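PDB 6I1A: rutinosidase from Aspergillus niger, which removes the disaccharide rutinose from flavonoid glycosides such as rutin as a secreted family 5 glycoside hydrolase, and probably also acts on beta-glucans. Local coordinates for residues E271-S276 with P281-A286; T346-Q351 with K355-Y360. All blocks are in the same frame, centred on the assembly; numbering follows the deposited sequence.

Interaction 1 of 2, residues E271-S276 with P281-A286. With EDO (1,2-ethanediol), chain S; EDO (1,2-ethanediol), chain T.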
ATOM      1  N   GLU A 271       6.798   4.791  -8.837  1.00 14.92           N
ATOM      2  CA  GLU A 271       5.576   5.637  -8.775  1.00 15.84           C
ATOM      3  C   GLU A 271       4.752   5.248  -7.549  1.00 15.76           C
ATOM      4  O   GLU A 271       4.896   4.156  -6.984  1.00 15.63           O
ATOM      5  CB  GLU A 271       4.744   5.487 -10.041  1.00 17.95           C
ATOM      6  CG  GLU A 271       4.251   4.076 -10.284  1.00 19.72           C
ATOM      7  CD  GLU A 271       3.596   3.859 -11.658  1.00 25.14           C
ATOM      8  OE1 GLU A 271       3.760   4.696 -12.546  1.00 29.27           O
ATOM      9  OE2 GLU A 271       3.031   2.749 -11.836  1.00 32.73           O
ATOM     10  N   HIS A 272       3.807   6.140  -7.220  1.00 18.13           N
ATOM     11  CA  HIS A 272       2.699   5.847  -6.277  1.00 19.15           C
ATOM     12  C   HIS A 272       3.149   5.679  -4.817  1.00 16.65           C
ATOM     13  O   HIS A 272       2.460   5.029  -4.037  1.00 20.26           O
ATOM     14  CB  HIS A 272       1.908   4.603  -6.736  1.00 22.31           C
ATOM     15  CG  HIS A 272       1.292   4.803  -8.080  1.00 25.69           C
ATOM     16  ND1 HIS A 272       0.966   3.726  -8.908  1.00 32.25           N
ATOM     17  CD2 HIS A 272       0.880   5.924  -8.708  1.00 28.44           C
ATOM     18  CE1 HIS A 272       0.417   4.206  -9.993  1.00 25.41           C
ATOM     19  NE2 HIS A 272       0.335   5.541  -9.913  1.00 31.35           N
ATOM     20  N   MET A 273       4.276   6.289  -4.453  1.00 16.26           N
ATOM     21  CA  MET A 273       4.712   6.258  -3.051  1.00 17.23           C
ATOM     22  C   MET A 273       5.694   7.416  -2.849  1.00 14.59           C
ATOM     23  O   MET A 273       6.220   7.956  -3.783  1.00 14.96           O
ATOM     24  CB  MET A 273       5.352   4.912  -2.681  1.00 18.19           C
ATOM     25  CG  MET A 273       6.604   4.645  -3.462  1.00 17.47           C
ATOM     26  SD  MET A 273       7.218   2.937  -3.295  1.00 17.18           S
ATOM     27  CE  MET A 273       6.048   2.089  -4.346  1.00 19.01           C
ATOM     28  N   ASP A 274       5.954   7.703  -1.582  1.00 14.55           N
ATOM     29  CA  ASP A 274       6.881   8.787  -1.184  1.00 14.66           C
ATOM     30  C   ASP A 274       8.305   8.267  -1.077  1.00 15.57           C
ATOM     31  O   ASP A 274       9.086   8.625  -0.149  1.00 15.08           O
ATOM     32  CB  ASP A 274       6.347   9.397   0.094  1.00 15.46           C
ATOM     33  CG  ASP A 274       5.054  10.167  -0.118  1.00 16.77           C
ATOM     34  OD1 ASP A 274       4.970  10.829  -1.169  1.00 19.32           O
ATOM     35  OD2 ASP A 274       4.207  10.066   0.749  1.00 15.94           O
ATOM     36  N   SER A 275       8.717   7.438  -2.040  1.00 13.71           N
ATOM     37  CA  SER A 275      10.081   6.935  -2.078  1.00 13.17           C
ATOM     38  C   SER A 275      11.063   7.983  -2.640  1.00 12.77           C
ATOM     39  O   SER A 275      10.694   8.751  -3.545  1.00 13.99           O
ATOM     40  CB  SER A 275      10.167   5.670  -2.851  1.00 13.72           C
ATOM     41  OG  SER A 275       9.745   5.887  -4.171  1.00 14.58           O
ATOM     42  N   SER A 276      12.284   7.932  -2.137  1.00 13.49           N
ATOM     43  CA  SER A 276      13.401   8.736  -2.644  1.00 13.68           C
ATOM     44  C   SER A 276      14.636   7.858  -2.754  1.00 13.62           C
ATOM     45  O   SER A 276      14.690   6.761  -2.167  1.00 13.33           O
ATOM     46  CB  SER A 276      13.680   9.905  -1.694  1.00 14.73           C
ATOM     47  OG  SER A 276      14.135   9.405  -0.449  1.00 15.60           O
ATOM     48  N   PRO A 281      16.213   2.203   0.865  1.00 12.71           N
ATOM     49  CA  PRO A 281      16.408   0.969   1.622  1.00 13.86           C
ATOM     50  C   PRO A 281      15.297   0.661   2.630  1.00 12.79           C
ATOM     51  O   PRO A 281      15.097  -0.516   2.966  1.00 13.90           O
ATOM     52  CB  PRO A 281      17.795   1.148   2.291  1.00 14.96           C
ATOM     53  CG  PRO A 281      18.464   2.172   1.382  1.00 13.98           C
ATOM     54  CD  PRO A 281      17.374   3.119   0.949  1.00 13.71           C
ATOM     55  N   GLU A 282      14.625   1.697   3.140  1.00 13.38           N
ATOM     56  CA  GLU A 282      13.464   1.533   4.030  1.00 14.05           C
ATOM     57  C   GLU A 282      12.311   0.873   3.291  1.00 13.01           C
ATOM     58  O   GLU A 282      11.660  -0.048   3.855  1.00 14.46           O
ATOM     59  CB  GLU A 282      13.027   2.871   4.620  1.00 16.12           C
ATOM     60  CG  GLU A 282      14.075   3.491   5.506  1.00 19.54           C
ATOM     61  CD  GLU A 282      13.818   4.966   5.798  1.00 27.94           C
ATOM     62  OE1 GLU A 282      12.695   5.406   5.725  1.00 25.29           O
ATOM     63  OE2 GLU A 282      14.818   5.688   5.956  1.00 38.32           O
ATOM     64  N   TYR A 283      12.086   1.293   2.082  1.00 13.16           N
ATOM     65  CA  TYR A 283      10.983   0.726   1.240  1.00 12.95           C
ATOM     66  C   TYR A 283      11.336  -0.703   0.838  1.00 11.87           C
ATOM     67  O   TYR A 283      10.464  -1.619   0.803  1.00 11.71           O
ATOM     68  CB  TYR A 283      10.703   1.594   0.023  1.00 13.96           C
ATOM     69  CG  TYR A 283       9.864   2.808   0.330  1.00 12.82           C
ATOM     70  CD1 TYR A 283      10.420   3.990   0.773  1.00 15.43           C
ATOM     71  CD2 TYR A 283       8.494   2.746   0.225  1.00 14.82           C
ATOM     72  CE1 TYR A 283       9.645   5.071   1.137  1.00 15.68           C
ATOM     73  CE2 TYR A 283       7.698   3.845   0.537  1.00 15.00           C
ATOM     74  CZ  TYR A 283       8.280   5.021   0.961  1.00 16.05           C
ATOM     75  OH  TYR A 283       7.510   6.113   1.352  1.00 16.72           O
ATOM     76  N   ILE A 284      12.603  -0.954   0.510  1.00 11.96           N
ATOM     77  CA  ILE A 284      13.069  -2.319   0.182  1.00 12.40           C
ATOM     78  C   ILE A 284      12.853  -3.228   1.397  1.00 11.71           C
ATOM     79  O   ILE A 284      12.325  -4.366   1.277  1.00 11.94           O
ATOM     80  CB  ILE A 284      14.547  -2.261  -0.265  1.00 11.79           C
ATOM     81  CG1 ILE A 284      14.650  -1.657  -1.668  1.00 13.08           C
ATOM     82  CG2 ILE A 284      15.249  -3.613  -0.229  1.00 13.06           C
ATOM     83  CD1 ILE A 284      16.059  -1.268  -2.089  1.00 13.80           C
ATOM     84  N   LEU A 285      13.316  -2.782   2.575  1.00 12.51           N
ATOM     85  CA  LEU A 285      13.164  -3.614   3.771  1.00 13.28           C
ATOM     86  C   LEU A 285      11.671  -3.831   4.086  1.00 12.28           C
ATOM     87  O   LEU A 285      11.309  -4.956   4.479  1.00 12.59           O
ATOM     88  CB  LEU A 285      13.900  -2.969   4.956  1.00 13.58           C
ATOM     89  CG  LEU A 285      13.858  -3.752   6.275  1.00 16.08           C
ATOM     90  CD1 LEU A 285      14.486  -5.119   6.092  1.00 15.57           C
ATOM     91  CD2 LEU A 285      14.577  -2.976   7.367  1.00 18.36           C
ATOM     92  N   ALA A 286      10.804  -2.853   3.888  1.00 12.56           N
ATOM     93  CA  ALA A 286       9.364  -3.015   4.133  1.00 12.44           C
ATOM     94  C   ALA A 286       8.792  -4.139   3.246  1.00 12.44           C
ATOM     95  O   ALA A 286       8.037  -5.035   3.710  1.00 13.02           O
ATOM     96  CB  ALA A 286       8.623  -1.708   3.927  1.00 14.08           C
TER
HETATM   97  C1  EDO S 417       8.976   2.902   3.928  1.00 28.20           C
HETATM   98  O1  EDO S 417       8.236   1.978   4.715  1.00 36.35           O
HETATM   99  C2  EDO S 417       9.172   4.184   4.613  1.00 28.74           C
HETATM  100  O2  EDO S 417      10.166   4.173   5.564  1.00 32.33           O
HETATM  101  C1  EDO T 418      -2.071   5.951 -12.740  1.00 32.86           C
HETATM  102  O1  EDO T 418      -0.851   5.174 -12.519  1.00 28.07           O
HETATM  103  C2  EDO T 418      -1.948   7.414 -12.549  1.00 36.63           C
HETATM  104  O2  EDO T 418      -1.218   7.779 -11.382  1.00 33.79           O
HETATM  105  O   HOH W   1       4.850   6.208   0.812  1.00 17.85           O

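Interaction 2 of 2, residues T346-Q351 with K355-Y360. With EDO (1,2-ethanediol), chain L.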
ATOM      1  N   THR A 346      14.151   8.423 -20.829  1.00 17.81           N
ATOM      2  CA  THR A 346      13.045   9.118 -20.141  1.00 18.53           C
ATOM      3  C   THR A 346      13.603   9.768 -18.848  1.00 19.16           C
ATOM      4  O   THR A 346      14.361   9.140 -18.091  1.00 17.99           O
ATOM      5  CB  THR A 346      11.893   8.177 -19.773  1.00 22.49           C
ATOM      6  OG1 THR A 346      11.461   7.511 -20.969  1.00 22.54           O
ATOM      7  CG2 THR A 346      10.720   8.907 -19.134  1.00 23.81           C
ATOM      8  N   SER A 347      13.275  11.049 -18.624  1.00 20.75           N
ATOM      9  CA  SER A 347      13.668  11.734 -17.372  1.00 21.28           C
ATOM     10  C   SER A 347      13.074  11.089 -16.101  1.00 20.36           C
ATOM     11  O   SER A 347      12.008  10.446 -16.157  1.00 21.62           O
ATOM     12  CB  SER A 347      13.211  13.168 -17.453  1.00 26.36           C
ATOM     13  OG  SER A 347      13.953  13.870 -16.503  1.00 37.42           O
ATOM     14  N   VAL A 348      13.818  11.130 -14.994  1.00 19.42           N
ATOM     15  CA  VAL A 348      13.297  10.722 -13.668  1.00 20.32           C
ATOM     16  C   VAL A 348      13.115  11.988 -12.820  1.00 21.61           C
ATOM     17  O   VAL A 348      13.834  12.954 -13.077  1.00 21.02           O
ATOM     18  CB  VAL A 348      14.228   9.684 -13.013  1.00 20.40           C
ATOM     19  CG1 VAL A 348      14.432   8.480 -13.943  1.00 20.24           C
ATOM     20  CG2 VAL A 348      15.544  10.315 -12.592  1.00 22.40           C
ATOM     21  N   ALA A 349      12.335  11.906 -11.752  1.00 19.09           N
ATOM     22  CA  ALA A 349      12.255  13.001 -10.763  1.00 18.82           C
ATOM     23  C   ALA A 349      13.616  13.049 -10.045  1.00 20.33           C
ATOM     24  O   ALA A 349      14.040  12.066  -9.447  1.00 20.32           O
ATOM     25  CB  ALA A 349      11.116  12.757  -9.814  1.00 19.97           C
ATOM     26  N   GLY A 350      14.264  14.233  -9.954  1.00 21.12           N
ATOM     27  CA  GLY A 350      15.633  14.326  -9.423  1.00 20.28           C
ATOM     28  C   GLY A 350      16.642  14.351 -10.543  1.00 21.64           C
ATOM     29  O   GLY A 350      16.417  15.126 -11.484  1.00 29.33           O
ATOM     30  N   GLN A 351      17.742  13.639 -10.456  1.00 19.21           N
ATOM     31  CA  GLN A 351      18.891  13.753 -11.361  1.00 22.30           C
ATOM     32  C   GLN A 351      18.852  12.569 -12.318  1.00 24.55           C
ATOM     33  O   GLN A 351      18.707  11.437 -11.818  1.00 22.45           O
ATOM     34  CB  GLN A 351      20.231  13.670 -10.627  1.00 29.91           C
ATOM     35  CG  GLN A 351      20.514  14.828  -9.688  1.00 43.05           C
ATOM     36  CD  GLN A 351      20.886  16.078 -10.446  1.00 46.27           C
ATOM     37  OE1 GLN A 351      21.470  16.016 -11.530  1.00 46.18           O
ATOM     38  NE2 GLN A 351      20.536  17.230  -9.896  1.00 57.79           N
ATOM     39  N   LYS A 355      18.010   5.299 -18.015  1.00 14.26           N
ATOM     40  CA  LYS A 355      19.184   4.481 -18.256  1.00 15.06           C
ATOM     41  C   LYS A 355      20.221   4.521 -17.131  1.00 16.35           C
ATOM     42  O   LYS A 355      20.983   3.579 -16.995  1.00 18.29           O
ATOM     43  CB  LYS A 355      19.825   4.765 -19.610  1.00 17.97           C
ATOM     44  CG  LYS A 355      20.418   6.160 -19.752  1.00 23.25           C
ATOM     45  CD  LYS A 355      21.070   6.410 -21.088  1.00 34.51           C
ATOM     46  CE  LYS A 355      21.524   7.851 -21.233  1.00 41.54           C
ATOM     47  NZ  LYS A 355      22.285   8.295 -20.030  1.00 48.61           N
ATOM     48  N   ASP A 356      20.246   5.575 -16.317  1.00 14.59           N
ATOM     49  CA  ASP A 356      21.185   5.639 -15.187  1.00 15.23           C
ATOM     50  C   ASP A 356      20.795   4.690 -14.036  1.00 14.48           C
ATOM     51  O   ASP A 356      21.671   4.359 -13.251  1.00 15.68           O
ATOM     52  CB  ASP A 356      21.234   7.088 -14.669  1.00 15.18           C
ATOM     53  CG  ASP A 356      21.781   8.083 -15.702  1.00 16.82           C
ATOM     54  OD1 ASP A 356      22.741   7.727 -16.370  1.00 19.73           O
ATOM     55  OD2 ASP A 356      21.180   9.133 -15.829  1.00 21.41           O
ATOM     56  N   TYR A 357      19.519   4.268 -13.953  1.00 14.16           N
ATOM     57  CA  TYR A 357      18.991   3.510 -12.801  1.00 13.35           C
ATOM     58  C   TYR A 357      18.535   2.109 -13.221  1.00 13.38           C
ATOM     59  O   TYR A 357      18.379   1.312 -12.301  1.00 13.44           O
ATOM     60  CB  TYR A 357      17.814   4.241 -12.145  1.00 14.21           C
ATOM     61  CG  TYR A 357      18.211   5.633 -11.645  1.00 13.98           C
ATOM     62  CD1 TYR A 357      18.111   6.733 -12.473  1.00 14.93           C
ATOM     63  CD2 TYR A 357      18.707   5.805 -10.357  1.00 14.80           C
ATOM     64  CE1 TYR A 357      18.464   8.002 -12.009  1.00 15.21           C
ATOM     65  CE2 TYR A 357      19.085   7.056  -9.885  1.00 15.14           C
ATOM     66  CZ  TYR A 357      18.956   8.127 -10.723  1.00 16.44           C
ATOM     67  OH  TYR A 357      19.312   9.367 -10.224  1.00 16.67           O
ATOM     68  N   TRP A 358      18.342   1.827 -14.495  1.00 12.69           N
ATOM     69  CA  TRP A 358      17.728   0.547 -14.970  1.00 12.40           C
ATOM     70  C   TRP A 358      18.694  -0.334 -15.761  1.00 14.03           C
ATOM     71  O   TRP A 358      18.232  -1.403 -16.210  1.00 14.50           O
ATOM     72  CB  TRP A 358      16.479   0.860 -15.780  1.00 11.96           C
ATOM     73  CG  TRP A 358      15.345   1.455 -15.035  1.00 11.91           C
ATOM     74  CD1 TRP A 358      15.209   2.756 -14.691  1.00 12.57           C
ATOM     75  CD2 TRP A 358      14.175   0.783 -14.576  1.00 12.21           C
ATOM     76  NE1 TRP A 358      14.006   2.937 -14.047  1.00 13.05           N
ATOM     77  CE2 TRP A 358      13.349   1.714 -13.938  1.00 12.00           C
ATOM     78  CE3 TRP A 358      13.771  -0.569 -14.599  1.00 11.36           C
ATOM     79  CZ2 TRP A 358      12.114   1.380 -13.380  1.00 13.10           C
ATOM     80  CZ3 TRP A 358      12.552  -0.895 -14.055  1.00 12.81           C
ATOM     81  CH2 TRP A 358      11.719   0.040 -13.458  1.00 13.68           C
ATOM     82  N   CYS A 359      19.964   0.038 -15.944  1.00 13.74           N
ATOM     83  CA  CYS A 359      20.925  -0.741 -16.751  1.00 14.39           C
ATOM     84  C   CYS A 359      21.888  -1.466 -15.863  1.00 13.94           C
ATOM     85  O   CYS A 359      22.828  -0.856 -15.287  1.00 14.45           O
ATOM     86  CB  CYS A 359      21.644   0.158 -17.727  1.00 13.11           C
ATOM     87  SG  CYS A 359      22.682  -0.824 -18.832  1.00 18.33           S
ATOM     88  N   TYR A 360      21.717  -2.750 -15.670  1.00 12.57           N
ATOM     89  CA  TYR A 360      22.592  -3.493 -14.763  1.00 13.24           C
ATOM     90  C   TYR A 360      24.037  -3.538 -15.267  1.00 13.58           C
ATOM     91  O   TYR A 360      24.957  -3.552 -14.484  1.00 14.34           O
ATOM     92  CB  TYR A 360      22.069  -4.908 -14.539  1.00 13.25           C
ATOM     93  CG  TYR A 360      22.532  -5.540 -13.270  1.00 12.94           C
ATOM     94  CD1 TYR A 360      21.909  -5.269 -12.071  1.00 12.99           C
ATOM     95  CD2 TYR A 360      23.658  -6.346 -13.219  1.00 12.66           C
ATOM     96  CE1 TYR A 360      22.302  -5.868 -10.892  1.00 13.69           C
ATOM     97  CE2 TYR A 360      24.076  -6.963 -12.051  1.00 13.42           C
ATOM     98  CZ  TYR A 360      23.383  -6.738 -10.862  1.00 13.94           C
ATOM     99  OH  TYR A 360      23.741  -7.334  -9.681  1.00 15.39           O
TER
HETATM  100  C1  EDO L 410      25.623  -9.823  -8.631  1.00 23.57           C
HETATM  101  O1  EDO L 410      25.749  -8.876  -9.606  1.00 20.23           O
HETATM  102  C2  EDO L 410      26.201  -9.449  -7.335  1.00 24.83           C
HETATM  103  O2  EDO L 410      25.835 -10.452  -6.360  1.00 28.76           O

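Interaction 1 of 2, residues E271-S276 with P281-A286
The ring of Tyr283, standing on helix 280-290, is received by three consecutive loop residues. Ser275 lays its methylene over one face in a CH-pi contact, CB 4.1 Å from the centroid of the Tyr283 ring and 14° off the normal. Met273 approaches obliquely, SD 3.7 Å from CD2 of Tyr283, a Met-aromatic contact; its CG lies between backbone N and carbonyl carbon (chi1 63°), and with the next bond extended this sets the sulfur beside the ring. A 1,2-ethanediol, probably from the crystallisation liquor, covers the opposite face, with C1 3.6 Å from CE1 of Tyr283. At the phenol end a water accepts from Asp274 N at 3.0 Å and lies 2.7 Å from Tyr283 OH, near the ring plane. Further out, Ser275 OG hydrogen-bonds Tyr269 O and Thr309 N, leaving the methylene for the ring, while Asp274 OD2 makes a salt bridge to Lys246 of the second subunit. Tyr269 and Tyr247 of the second subunit also pack on Tyr283. Across this contact the ring is held mainly by dispersion and CH-pi attraction, and its hydroxyl reaches the loop backbone through water; tyrosine suits a place needing both a broad apolar face and a polar end.

Interaction 2 of 2, residues T346-Q351 with K355-Y360
Tyr357 reaches across to Val348 and Gln351 with the far end of its ring. Its CB leaves the short, weakly bonded helix 355-358 toward the loop, and CG lies anti to the carbonyl carbon, beside the backbone N (chi1 -59°), which carries the ring outward to the 346-351 segment. Around the side chain pack Ile306 of strand 299-308, Asn312, Leu314 and Arg317. Beyond CG, the CE1 corner comes to 3.8 Å from CG2 of Val348, an oblique apolar contact for which a compact beta-branched side chain is well shaped. The same CE1 lies 3.4 Å from the carbonyl O of Gln351, which sits at the ring edge, in the ring plane. At the tip, Tyr357 OH donates to Gln351 O at 2.7 Å, a short bond arriving 20° out of the carbonyl plane with a C=O...donor angle of 156°. An in-plane acceptor suits a phenol, whose proton prefers the plane of its ring, so this bond should hold the loop to the ring and, more weakly, favour this ring orientation.

Gly350, with a positive phi, turns the chain just before the accepting carbonyl; at its backbone angles a beta carbon would press on the O of Ala349. Backbone bonds from Ala349 and Gln351 to Asn312 steady the acceptor, while Tyr337 OH hydrogen-bonds Tyr357 O, fixing the backbone from which the ring springs. A tyrosine hydroxyl bonded to a main-chain carbonyl here holds the long loop that follows strand 334-337, the last strand of the TIM barrel of family 5 glycoside hydrolases.

How the interactions relate
From the N terminus, strand 261-269 of the barrel leads into the loop holding 271-276, and interaction 1 closes that loop against the helix that follows, 280-290. The chain then runs through strand 299-308, helix 317-331 and strand 334-337 before interaction 2 closes a second short loop, between 346-351 and 355-360. The two are in series, neither nested nor crossed. Their centres lie 16 Å apart and their nearest atoms about 7 Å, without touching. The loop after strand 299-308 nevertheless runs beside both: Thr309 and Tyr310 meet interaction 1, Asn312 and Leu314 interaction 2. Loops following three successive strands are thereby joined on one side of the barrel.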